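Local coordinates for GAF domain-containing protein (Thermoplasma acidophilum, PDB 4MN7) that probably reduces free methionine-R-sulfoxide to methionine, as a type II free methionine-R-sulfoxide reductase built on a GAF domain, at residues Q16-K19 with E20-K24. The protein carries 1 engineered substitution. Residues are numbered along the deposited sequence; the frame is centred on the assembly and turned at random.
Sequences QYLK and EKNPK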
loop_
_atom_site.group_PDB
_atom_site.type_symbol
_atom_site.label_atom_id
_atom_site.label_comp_id
_atom_site.label_asym_id
_atom_site.label_seq_id
_atom_site.Cartn_x
_atom_site.Cartn_y
_atom_site.Cartn_z
ATOM N N GLN A 16 -10.023 -5.397 0.941
ATOM C CA GLN A 16 -10.928 -5.828 -0.102
ATOM C C GLN A 16 -10.304 -6.978 -0.898
ATOM O O GLN A 16 -10.939 -8.004 -1.097
ATOM C CB GLN A 16 -11.279 -4.616 -1.008
ATOM C CG GLN A 16 -12.340 -4.809 -2.099
ATOM C CD GLN A 16 -13.657 -5.413 -1.600
ATOM O OE1 GLN A 16 -14.079 -6.446 -2.103
ATOM N NE2 GLN A 16 -14.300 -4.781 -0.618
ATOM N N TYR A 17 -9.072 -6.802 -1.387
ATOM C CA TYR A 17 -8.373 -7.902 -1.982
ATOM C C TYR A 17 -8.341 -9.134 -1.080
ATOM O O TYR A 17 -8.635 -10.264 -1.492
ATOM C CB TYR A 17 -6.940 -7.455 -2.382
ATOM C CG TYR A 17 -6.116 -8.545 -3.014
ATOM C CD1 TYR A 17 -5.442 -9.441 -2.207
ATOM C CD2 TYR A 17 -6.005 -8.707 -4.418
ATOM C CE1 TYR A 17 -4.663 -10.452 -2.735
ATOM C CE2 TYR A 17 -5.226 -9.756 -4.977
ATOM C CZ TYR A 17 -4.556 -10.618 -4.113
ATOM O OH TYR A 17 -3.709 -11.659 -4.485
ATOM N N LEU A 18 -7.973 -8.960 0.177
ATOM C CA LEU A 18 -7.894 -10.144 1.054
ATOM C C LEU A 18 -9.228 -10.910 1.167
ATOM O O LEU A 18 -9.265 -12.138 1.226
ATOM C CB LEU A 18 -7.340 -9.768 2.447
ATOM C CG LEU A 18 -5.843 -9.438 2.366
ATOM C CD1 LEU A 18 -5.372 -8.716 3.608
ATOM C CD2 LEU A 18 -4.975 -10.669 2.102
ATOM N N LYS A 19 -10.311 -10.164 1.260
ATOM C CA LYS A 19 -11.629 -10.766 1.448
ATOM C C LYS A 19 -12.163 -11.353 0.152
ATOM O O LYS A 19 -12.577 -12.492 0.113
ATOM C CB LYS A 19 -12.584 -9.739 2.034
ATOM C CG LYS A 19 -13.902 -10.359 2.439
ATOM C CD LYS A 19 -14.868 -9.331 2.978
ATOM C CE LYS A 19 -16.304 -9.755 2.734
ATOM N NZ LYS A 19 -16.490 -11.023 3.475
ATOM N N GLU A 20 -12.091 -10.602 -0.936
ATOM C CA GLU A 20 -12.474 -11.138 -2.271
ATOM C C GLU A 20 -11.630 -12.303 -2.735
ATOM O O GLU A 20 -12.122 -13.157 -3.428
ATOM C CB GLU A 20 -12.243 -10.133 -3.365
ATOM C CG GLU A 20 -13.251 -9.063 -3.680
ATOM C CD GLU A 20 -12.693 -8.232 -4.861
ATOM O OE1 GLU A 20 -12.023 -8.838 -5.746
ATOM O OE2 GLU A 20 -12.868 -6.994 -4.893
ATOM N N LYS A 21 -10.333 -12.328 -2.465
ATOM C CA LYS A 21 -9.543 -13.414 -3.070
ATOM C C LYS A 21 -9.446 -14.648 -2.275
ATOM O O LYS A 21 -8.858 -15.606 -2.743
ATOM C CB LYS A 21 -8.132 -12.955 -3.435
ATOM C CG LYS A 21 -8.119 -11.831 -4.459
ATOM C CD LYS A 21 -8.717 -12.218 -5.801
ATOM C CE LYS A 21 -8.973 -10.967 -6.640
ATOM N NZ LYS A 21 -8.915 -11.357 -8.071
ATOM N N ASN A 22 -9.993 -14.657 -1.073
ATOM C CA ASN A 22 -9.839 -15.831 -0.219
ATOM C C ASN A 22 -11.213 -16.202 0.269
ATOM O O ASN A 22 -11.861 -15.423 0.965
ATOM C CB ASN A 22 -8.899 -15.569 0.967
ATOM C CG ASN A 22 -7.526 -15.264 0.520
ATOM O OD1 ASN A 22 -6.720 -16.143 0.397
ATOM N ND2 ASN A 22 -7.224 -13.994 0.348
ATOM N N PRO A 23 -11.681 -17.386 -0.116
ATOM C CA PRO A 23 -13.060 -17.780 0.193
ATOM C C PRO A 23 -13.380 -17.942 1.681
ATOM O O PRO A 23 -14.511 -17.763 2.065
ATOM C CB PRO A 23 -13.189 -19.127 -0.519
ATOM C CG PRO A 23 -12.143 -19.069 -1.609
ATOM C CD PRO A 23 -10.998 -18.420 -0.918
ATOM N N LYS A 24 -12.404 -18.288 2.496
ATOM C CA LYS A 24 -12.623 -18.458 3.933
ATOM C C LYS A 24 -12.466 -17.149 4.736
ATOM O O LYS A 24 -12.706 -17.129 5.935
ATOM C CB LYS A 24 -11.621 -19.476 4.479
ATOM C CG LYS A 24 -11.652 -20.791 3.759
ATOM C CD LYS A 24 -10.892 -21.819 4.538
ATOM C CE LYS A 24 -11.177 -23.198 3.988
ATOM N NZ LYS A 24 -10.069 -24.096 4.387
HETATM O O HOH W 1 -13.860 -14.122 1.390
#
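N22 bonds back to L18 near the C-terminal end of helix 2-21, the N-terminal helix of this GAF domain: ND2 of N22 donates to O of L18 over 2.9 Å, with a near-straight N-H...O angle of 162°. O of L18 lies close to the amide plane of N22. In the same turn, just before it, the helix makes its regular i to i+4 backbone bonds, E20 N to Q16 O and K21 N to Y17 O, each 2.8 Å. Between side chains, K21 sets its CG over one face of the Y17 ring, nearer the rim, a CH-pi contact 3.7 Å from the ring centroid; the two side chains cross at about a right angle. With CG anti to the backbone N (chi1 180°), the Y17 ring is carried along the helix toward K21, and chi2 turns its face to it, while K21 bends at chi2. Further out, F6 of the second subunit meets the Y17 ring edge-to-face, and M1 of that subunit packs on Y17, L18 and N22, which places this helix end at the dimer interface. L18 turns to L124 and I127 of helix 118-136, and K19 reaches with NZ to O of D26. Were N22 an alanine, O of L18 would lose its side-chain amide donor and the last turn would probably be less firmly tied. Beyond N22 the chain turns off through P23 to K24, whose backbone O accepts a hydrogen bond from OG of S110.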